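Local coordinates for protein Isomerase/lactonizing enzyme (Agrobacterium fabrum str. C58, PDB 2NQL) that is of unknown function but belongs to the enolase superfamily, whose members pair a capping domain with a metal-binding barrel, at residues 154-159 with 238-243; 196-201 with 209-214; 226-231 with 258-263. All coordinates share one frame; numbering follows the deposited sequence.

Interaction 1: 154-159 with 238-243. With NA (sodium ion), chain G.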
loop_
_atom_site.group_PDB
_atom_site.type_symbol
_atom_site.label_atom_id
_atom_site.label_comp_id
_atom_site.label_asym_id
_atom_site.label_seq_id
_atom_site.Cartn_x
_atom_site.Cartn_y
_atom_site.Cartn_z
ATOM N N PRO A 154 -30.270 -3.071 -8.524
ATOM C CA PRO A 154 -30.676 -2.285 -7.366
ATOM C C PRO A 154 -29.622 -1.328 -6.824
ATOM O O PRO A 154 -28.421 -1.598 -6.912
ATOM C CB PRO A 154 -30.994 -3.373 -6.325
ATOM C CG PRO A 154 -31.424 -4.520 -7.150
ATOM C CD PRO A 154 -30.408 -4.513 -8.231
ATOM N N ALA A 155 -30.097 -0.219 -6.273
ATOM C CA ALA A 155 -29.251 0.782 -5.643
ATOM C C ALA A 155 -29.774 1.049 -4.237
ATOM O O ALA A 155 -30.992 1.123 -4.033
ATOM C CB ALA A 155 -29.262 2.052 -6.478
ATOM N N TYR A 156 -28.875 1.147 -3.258
ATOM C CA TYR A 156 -29.273 1.535 -1.907
ATOM C C TYR A 156 -28.802 2.923 -1.558
ATOM O O TYR A 156 -27.715 3.349 -1.974
ATOM C CB TYR A 156 -28.851 0.512 -0.848
ATOM C CG TYR A 156 -27.390 0.485 -0.449
ATOM C CD1 TYR A 156 -26.902 1.332 0.568
ATOM C CD2 TYR A 156 -26.490 -0.386 -1.071
ATOM C CE1 TYR A 156 -25.576 1.296 0.951
ATOM C CE2 TYR A 156 -25.136 -0.436 -0.673
ATOM C CZ TYR A 156 -24.695 0.407 0.324
ATOM O OH TYR A 156 -23.380 0.388 0.721
ATOM N N VAL A 157 -29.623 3.617 -0.777
ATOM C CA VAL A 157 -29.345 4.986 -0.363
ATOM C C VAL A 157 -28.275 5.032 0.717
ATOM O O VAL A 157 -28.346 4.354 1.752
ATOM C CB VAL A 157 -30.632 5.713 0.136
ATOM C CG1 VAL A 157 -30.327 7.144 0.538
ATOM C CG2 VAL A 157 -31.665 5.718 -0.952
ATOM N N SER A 158 -27.277 5.865 0.468
ATOM C CA SER A 158 -26.230 6.054 1.425
ATOM C C SER A 158 -26.103 7.559 1.630
ATOM O O SER A 158 -26.187 8.348 0.674
ATOM C CB SER A 158 -24.942 5.484 0.836
ATOM O OG SER A 158 -23.930 5.401 1.805
ATOM N N GLY A 159 -25.921 7.960 2.877
ATOM C CA GLY A 159 -25.681 9.372 3.174
ATOM C C GLY A 159 -26.995 9.946 3.647
ATOM O O GLY A 159 -27.945 10.069 2.865
ATOM N N PHE A 238 -26.942 -5.552 7.079
ATOM C CA PHE A 238 -25.584 -5.995 7.353
ATOM C C PHE A 238 -24.883 -5.027 8.300
ATOM O O PHE A 238 -25.324 -3.873 8.468
ATOM C CB PHE A 238 -24.785 -6.240 6.062
ATOM C CG PHE A 238 -24.678 -5.031 5.142
ATOM C CD1 PHE A 238 -23.731 -4.030 5.379
ATOM C CD2 PHE A 238 -25.493 -4.921 4.018
ATOM C CE1 PHE A 238 -23.599 -2.922 4.514
ATOM C CE2 PHE A 238 -25.380 -3.823 3.144
ATOM C CZ PHE A 238 -24.433 -2.808 3.406
ATOM N N ALA A 239 -23.800 -5.500 8.915
ATOM C CA ALA A 239 -22.909 -4.656 9.706
ATOM C C ALA A 239 -21.616 -4.539 8.914
ATOM O O ALA A 239 -20.970 -5.538 8.629
ATOM C CB ALA A 239 -22.652 -5.276 11.092
ATOM N N GLU A 240 -21.288 -3.315 8.515
ATOM C CA GLU A 240 -20.140 -3.086 7.636
ATOM C C GLU A 240 -18.948 -2.588 8.465
ATOM O O GLU A 240 -19.128 -1.784 9.383
ATOM C CB GLU A 240 -20.528 -2.093 6.534
ATOM C CG GLU A 240 -19.359 -1.366 5.896
ATOM C CD GLU A 240 -19.799 -0.324 4.890
ATOM O OE1 GLU A 240 -20.950 -0.367 4.422
ATOM O OE2 GLU A 240 -18.965 0.525 4.493
ATOM N N ALA A 241 -17.744 -3.070 8.132
ATOM C CA ALA A 241 -16.475 -2.560 8.710
ATOM C C ALA A 241 -16.519 -2.502 10.251
ATOM O O ALA A 241 -16.404 -1.417 10.854
ATOM C CB ALA A 241 -16.111 -1.176 8.108
ATOM N N PRO A 242 -16.757 -3.660 10.893
ATOM C CA PRO A 242 -16.900 -3.664 12.355
ATOM C C PRO A 242 -15.611 -3.318 13.126
ATOM O O PRO A 242 -15.676 -2.779 14.237
ATOM C CB PRO A 242 -17.316 -5.105 12.647
ATOM C CG PRO A 242 -16.783 -5.900 11.529
ATOM C CD PRO A 242 -16.910 -5.015 10.326
ATOM N N VAL A 243 -14.456 -3.638 12.542
ATOM C CA VAL A 243 -13.154 -3.418 13.198
ATOM C C VAL A 243 -12.159 -2.815 12.206
ATOM O O VAL A 243 -12.479 -2.676 11.032
ATOM C CB VAL A 243 -12.563 -4.719 13.824
ATOM C CG1 VAL A 243 -13.438 -5.199 14.955
ATOM C CG2 VAL A 243 -12.426 -5.799 12.790
HETATM NA NA NA G . -18.244 0.430 2.347
HETATM O O HOH W 1 -16.556 -1.830 3.062
HETATM O O HOH W 2 -20.064 0.414 0.825
#

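Interaction 2: 196-201 with 209-214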
loop_
_atom_site.group_PDB
_atom_site.type_symbol
_atom_site.label_atom_id
_atom_site.label_comp_id
_atom_site.label_asym_id
_atom_site.label_seq_id
_atom_site.Cartn_x
_atom_site.Cartn_y
_atom_site.Cartn_z
ATOM N N ALA A 196 -30.139 3.632 18.792
ATOM C CA ALA A 196 -31.206 4.612 18.714
ATOM C C ALA A 196 -31.469 5.029 17.260
ATOM O O ALA A 196 -32.628 5.222 16.877
ATOM C CB ALA A 196 -30.894 5.808 19.572
ATOM N N GLU A 197 -30.402 5.115 16.459
ATOM C CA GLU A 197 -30.517 5.430 15.035
ATOM C C GLU A 197 -31.283 4.375 14.240
ATOM O O GLU A 197 -32.226 4.723 13.511
ATOM C CB GLU A 197 -29.154 5.714 14.392
ATOM C CG GLU A 197 -29.241 6.414 13.010
ATOM C CD GLU A 197 -29.433 7.946 13.087
ATOM O OE1 GLU A 197 -29.064 8.566 14.109
ATOM O OE2 GLU A 197 -29.959 8.541 12.114
ATOM N N ILE A 198 -30.902 3.102 14.398
ATOM C CA ILE A 198 -31.568 2.013 13.679
ATOM C C ILE A 198 -33.012 1.817 14.137
ATOM O O ILE A 198 -33.880 1.543 13.313
ATOM C CB ILE A 198 -30.767 0.662 13.678
ATOM C CG1 ILE A 198 -31.282 -0.287 12.576
ATOM C CG2 ILE A 198 -30.759 0.000 15.068
ATOM C CD1 ILE A 198 -30.370 -1.492 12.237
ATOM N N ALA A 199 -33.250 1.987 15.443
ATOM C CA ALA A 199 -34.601 2.015 16.030
ATOM C C ALA A 199 -35.506 3.049 15.344
ATOM O O ALA A 199 -36.612 2.724 14.893
ATOM C CB ALA A 199 -34.507 2.310 17.545
ATOM N N ASN A 200 -35.013 4.281 15.243
ATOM C CA ASN A 200 -35.735 5.327 14.537
ATOM C C ASN A 200 -35.987 5.037 13.064
ATOM O O ASN A 200 -37.123 5.148 12.594
ATOM C CB ASN A 200 -35.049 6.681 14.702
ATOM C CG ASN A 200 -35.882 7.813 14.135
ATOM O OD1 ASN A 200 -36.976 8.095 14.625
ATOM N ND2 ASN A 200 -35.386 8.449 13.084
ATOM N N LEU A 201 -34.929 4.657 12.346
ATOM C CA LEU A 201 -35.036 4.283 10.945
ATOM C C LEU A 201 -36.030 3.145 10.705
ATOM O O LEU A 201 -36.893 3.260 9.827
ATOM C CB LEU A 201 -33.654 3.990 10.331
ATOM C CG LEU A 201 -32.733 5.229 10.207
ATOM C CD1 LEU A 201 -31.351 4.837 9.695
ATOM C CD2 LEU A 201 -33.342 6.372 9.355
ATOM N N ALA A 209 -38.173 -2.512 4.832
ATOM C CA ALA A 209 -36.957 -1.768 4.388
ATOM C C ALA A 209 -35.702 -2.517 4.788
ATOM O O ALA A 209 -35.667 -3.134 5.854
ATOM C CB ALA A 209 -36.932 -0.393 5.007
ATOM N N LYS A 210 -34.660 -2.442 3.952
ATOM C CA LYS A 210 -33.326 -2.957 4.339
ATOM C C LYS A 210 -32.529 -1.803 4.929
ATOM O O LYS A 210 -32.453 -0.729 4.328
ATOM C CB LYS A 210 -32.576 -3.527 3.124
ATOM C CG LYS A 210 -33.189 -4.771 2.507
ATOM C CD LYS A 210 -32.138 -5.610 1.816
ATOM C CE LYS A 210 -32.577 -6.052 0.454
ATOM N NZ LYS A 210 -33.546 -7.167 0.535
ATOM N N ILE A 211 -32.000 -2.001 6.135
ATOM C CA ILE A 211 -31.298 -0.934 6.868
ATOM C C ILE A 211 -29.974 -1.498 7.382
ATOM O O ILE A 211 -29.931 -2.247 8.354
ATOM C CB ILE A 211 -32.131 -0.352 8.045
ATOM C CG1 ILE A 211 -33.552 0.028 7.583
ATOM C CG2 ILE A 211 -31.437 0.912 8.636
ATOM C CD1 ILE A 211 -34.512 0.420 8.740
ATOM N N ALA A 212 -28.889 -1.101 6.727
ATOM C CA ALA A 212 -27.546 -1.506 7.133
ATOM C C ALA A 212 -26.843 -0.469 8.002
ATOM O O ALA A 212 -27.151 0.738 7.951
ATOM C CB ALA A 212 -26.707 -1.801 5.876
ATOM N N ALA A 213 -25.865 -0.948 8.770
ATOM C CA ALA A 213 -25.061 -0.095 9.628
ATOM C C ALA A 213 -23.608 -0.114 9.202
ATOM O O ALA A 213 -22.970 -1.168 9.202
ATOM C CB ALA A 213 -25.167 -0.535 11.079
ATOM N N ASP A 214 -23.102 1.063 8.843
ATOM C CA ASP A 214 -21.665 1.235 8.631
ATOM C C ASP A 214 -20.993 1.587 9.975
ATOM O O ASP A 214 -21.108 2.710 10.507
ATOM C CB ASP A 214 -21.399 2.278 7.532
ATOM C CG ASP A 214 -19.902 2.617 7.377
ATOM O OD1 ASP A 214 -19.037 1.817 7.810
ATOM O OD2 ASP A 214 -19.595 3.702 6.835
#

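Interaction 3: 226-231 with 258-263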
loop_
_atom_site.group_PDB
_atom_site.type_symbol
_atom_site.label_atom_id
_atom_site.label_comp_id
_atom_site.label_asym_id
_atom_site.label_seq_id
_atom_site.Cartn_x
_atom_site.Cartn_y
_atom_site.Cartn_z
ATOM N N GLU A 226 -20.894 -6.003 20.808
ATOM C CA GLU A 226 -21.853 -5.361 21.702
ATOM C C GLU A 226 -22.843 -4.476 20.954
ATOM O O GLU A 226 -24.055 -4.519 21.212
ATOM C CB GLU A 226 -21.130 -4.506 22.741
ATOM C CG GLU A 226 -20.503 -5.275 23.887
ATOM C CD GLU A 226 -19.631 -4.385 24.754
ATOM O OE1 GLU A 226 -19.940 -3.179 24.882
ATOM O OE2 GLU A 226 -18.632 -4.891 25.306
ATOM N N LEU A 227 -22.315 -3.663 20.040
ATOM C CA LEU A 227 -23.120 -2.722 19.293
ATOM C C LEU A 227 -24.014 -3.458 18.286
ATOM O O LEU A 227 -25.186 -3.087 18.070
ATOM C CB LEU A 227 -22.198 -1.698 18.604
ATOM C CG LEU A 227 -21.478 -0.663 19.495
ATOM C CD1 LEU A 227 -20.428 0.090 18.698
ATOM C CD2 LEU A 227 -22.460 0.330 20.165
ATOM N N ILE A 228 -23.468 -4.516 17.689
ATOM C CA ILE A 228 -24.238 -5.348 16.759
ATOM C C ILE A 228 -25.414 -6.018 17.490
ATOM O O ILE A 228 -26.530 -6.037 16.976
ATOM C CB ILE A 228 -23.339 -6.363 16.041
ATOM C CG1 ILE A 228 -22.397 -5.637 15.065
ATOM C CG2 ILE A 228 -24.150 -7.400 15.279
ATOM C CD1 ILE A 228 -21.293 -6.531 14.495
ATOM N N ALA A 229 -25.148 -6.537 18.689
ATOM C CA ALA A 229 -26.199 -7.023 19.603
ATOM C C ALA A 229 -27.285 -5.984 19.935
ATOM O O ALA A 229 -28.472 -6.328 19.953
ATOM C CB ALA A 229 -25.577 -7.590 20.884
ATOM N N GLU A 230 -26.882 -4.729 20.172
ATOM C CA GLU A 230 -27.813 -3.616 20.438
ATOM C C GLU A 230 -28.690 -3.301 19.229
ATOM O O GLU A 230 -29.861 -2.900 19.371
ATOM C CB GLU A 230 -27.050 -2.350 20.843
ATOM C CG GLU A 230 -26.726 -2.234 22.326
ATOM C CD GLU A 230 -25.903 -0.992 22.650
ATOM O OE1 GLU A 230 -26.321 0.129 22.274
ATOM O OE2 GLU A 230 -24.836 -1.141 23.289
ATOM N N MET A 231 -28.117 -3.468 18.039
ATOM C CA MET A 231 -28.844 -3.193 16.800
ATOM C C MET A 231 -29.715 -4.346 16.319
ATOM O O MET A 231 -30.700 -4.135 15.598
ATOM C CB MET A 231 -27.869 -2.778 15.703
ATOM C CG MET A 231 -27.267 -1.406 15.971
ATOM S SD MET A 231 -26.243 -0.892 14.562
ATOM C CE MET A 231 -25.152 -2.322 14.403
ATOM N N THR A 258 -21.599 -13.339 15.605
ATOM C CA THR A 258 -22.911 -12.783 15.296
ATOM C C THR A 258 -23.452 -13.409 14.026
ATOM O O THR A 258 -22.685 -13.841 13.164
ATOM C CB THR A 258 -22.903 -11.231 15.200
ATOM O OG1 THR A 258 -24.237 -10.762 14.967
ATOM C CG2 THR A 258 -21.971 -10.726 14.069
ATOM N N ASP A 259 -24.780 -13.499 13.945
ATOM C CA ASP A 259 -25.472 -13.993 12.759
ATOM C C ASP A 259 -25.787 -12.853 11.788
ATOM O O ASP A 259 -26.135 -13.104 10.637
ATOM C CB ASP A 259 -26.780 -14.701 13.144
ATOM C CG ASP A 259 -26.549 -15.986 13.923
ATOM O OD1 ASP A 259 -25.943 -16.930 13.363
ATOM O OD2 ASP A 259 -26.978 -16.047 15.098
ATOM N N VAL A 260 -25.676 -11.614 12.264
ATOM C CA VAL A 260 -25.787 -10.436 11.407
ATOM C C VAL A 260 -24.719 -10.528 10.317
ATOM O O VAL A 260 -23.544 -10.741 10.631
ATOM C CB VAL A 260 -25.672 -9.130 12.233
ATOM C CG1 VAL A 260 -25.725 -7.907 11.320
ATOM C CG2 VAL A 260 -26.815 -9.071 13.275
ATOM N N PRO A 261 -25.133 -10.465 9.028
ATOM C CA PRO A 261 -24.173 -10.532 7.919
ATOM C C PRO A 261 -23.076 -9.469 8.037
ATOM O O PRO A 261 -23.360 -8.310 8.374
ATOM C CB PRO A 261 -25.047 -10.268 6.691
ATOM C CG PRO A 261 -26.404 -10.770 7.105
ATOM C CD PRO A 261 -26.522 -10.358 8.536
ATOM N N ILE A 262 -21.833 -9.873 7.793
ATOM C CA ILE A 262 -20.718 -8.929 7.891
ATOM C C ILE A 262 -20.293 -8.514 6.489
ATOM O O ILE A 262 -20.128 -9.354 5.619
ATOM C CB ILE A 262 -19.518 -9.494 8.706
ATOM C CG1 ILE A 262 -19.939 -9.904 10.136
ATOM C CG2 ILE A 262 -18.339 -8.504 8.730
ATOM C CD1 ILE A 262 -20.620 -8.836 10.938
ATOM N N ALA A 263 -20.137 -7.207 6.284
ATOM C CA ALA A 263 -19.744 -6.684 4.977
ATOM C C ALA A 263 -18.413 -5.931 5.108
ATOM O O ALA A 263 -18.248 -5.141 6.035
ATOM C CB ALA A 263 -20.832 -5.739 4.450
#

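Interaction 1: 154-159 with 238-243
The hydroxyl of Tyr-156 comes to the edge of the Phe-238 ring inside the barrel, and the apolar part of the contact is small. The phenol oxygen of Tyr-156, OH, lies near the plane of the Phe-238 ring, 4.3 Å from CZ. The two CZ atoms, one in Tyr-156 and one in Phe-238, are 4.5 Å apart, and the rings do not stack. Tyr-156 takes the less usual rotamer with CG between the backbone N and the carbonyl carbon (chi1 76°), which turns the ring toward segment 238-243, and the length of the phenol spans most of the 12.5 Å between the CA atoms of Tyr-156 and Phe-238. Beyond the segments, Trp-237 makes an edge-to-face contact with the tyrosine ring.

The polar part gathers round Glu-240. Its OE1 is 4.5 Å from Tyr-156 OH, and Lys-184 closes that gap: its NZ hydrogen-bonds to the tyrosine hydroxyl and forms a salt bridge with Glu-240 OE1, which also takes a hydrogen bond from Gln-287 NE2.

Metal binding uses the other carboxylate oxygen. Glu-240 OE2 is 2.3 Å from the sodium ion, whereas OE1 of the same residue stays back at 3.5 Å, so the carboxylate binds through one oxygen. Extended beyond CG (chi2 -176°), the side chain reaches from its strand to the ion. Glu-266 supplies another ligand, and two waters add to the shell, water 2 at 2.4 Å from the sodium.

The carboxylate is therefore divided in its duties: one oxygen binds the metal while the other is gripped by Lys-184 and Gln-287, which should fix its rotation. The arrangement is consistent with the metal site of the enolase superfamily, whose carboxylates sit at or just beyond the ends of successive barrel strands.

Interaction 2: 196-201 with 209-214
Ile-211 points from its strand at the inner side of helix 194-205 and fits against Ile-198 and Leu-201, three residues apart on that helix. Its two branches divide the work. CG2, anti to the backbone N, is turned to both helix residues, lying 4.1 Å from CG1 of Ile-198 and equally far from CD1 of Leu-201. The longer branch, set beside the backbone N (chi1 -50°), brings CD1 against the helix at Leu-201. There the methyl is 4.0 Å from Leu-201 CB and only 3.7 Å from the carbonyl carbon of Leu-201, so it rests on the helix backbone as well as on a side chain.

Both helix side chains cross obliquely over Ile-211. Ile-198 sends its chain out extended, and its CD1 passes the isoleucine side chain to end 4.0 Å from the backbone O of Ile-211. Leu-201 offers CB to CD1 of Ile-211 and CD1 to CG2 of Ile-211. The backbones approach to 7.4 Å between the CA atoms of Ile-198 and Ile-211.

Phe-185 of the preceding strand touches both Ile-198 and Leu-201, and Leu-205 of the helix touches Ile-211, extending the apolar layer. Strand 182-186, helix 194-205 and strand 210-214 form a beta-alpha-beta unit of the barrel, and this is where the helix lies back over the second strand.

All three touching residues are buried, and what meets is aliphatic side chain, with backbone atoms at its margins. The helix is held to the strand by shape and by exclusion of water rather than by directional bonds.

Interaction 3: 226-231 with 258-263
Helix 221-231 belongs to the outer layer of the barrel, and here it packs on the turn that leads into strand 262-264. Ile-228 faces that turn and makes the contact from the helix side, with each branch serving a different part of it. CG2, set anti to the backbone N, reaches into the turn, where it sits 3.4 Å from OG1 of Thr-258 and 3.7 Å from CG2 of Val-260. The isoleucine meets the threonine side chain at about a right angle, and that of Val-260 at a slant. The other branch, through CD1, comes within 4.3 Å of CD1 of Ile-262.

The turn has its own lock. With chi1 at -177° the hydroxyl of Thr-258 lies opposite the residue's own N, from where OG1 accepts a hydrogen bond from the backbone N of Val-260 at 3.2 Å with an N-H...O angle of 151°, making an ST turn. Val-254 of helix 248-255 touches both Ile-228 and Ile-262, and Ala-239 of the neighbouring strand lies against Ile-228, Val-260 and Ile-262.

The methyl therefore lies over a hydroxyl oxygen that is already used as an acceptor within its own turn. That bond meets a polar need of the threonine locally, and the helix can cover the turn with hydrocarbon alone.

The three contacts lie on the same side of the chain's centre, in one arc of the barrel, with centres 10 to 13 Å apart. Strands 210-214, 239-240 and 262-264 are consecutive parallel neighbours, so segment 238-243 of interaction 1 runs between the strands of interactions 2 and 3, probably hydrogen-bonded through its backbone to both. Along the chain, interaction 2 is nested within the loop closed by interaction 1 and ends before interaction 3 begins, whereas interactions 1 and 3 interleave. Met-231 packs on Ile-198 and Ala-213, joining the two outer contacts. The metal-bearing strand 239-240 is thus flanked by neighbouring strands, with helices 194-205 and 221-231 packing from outside.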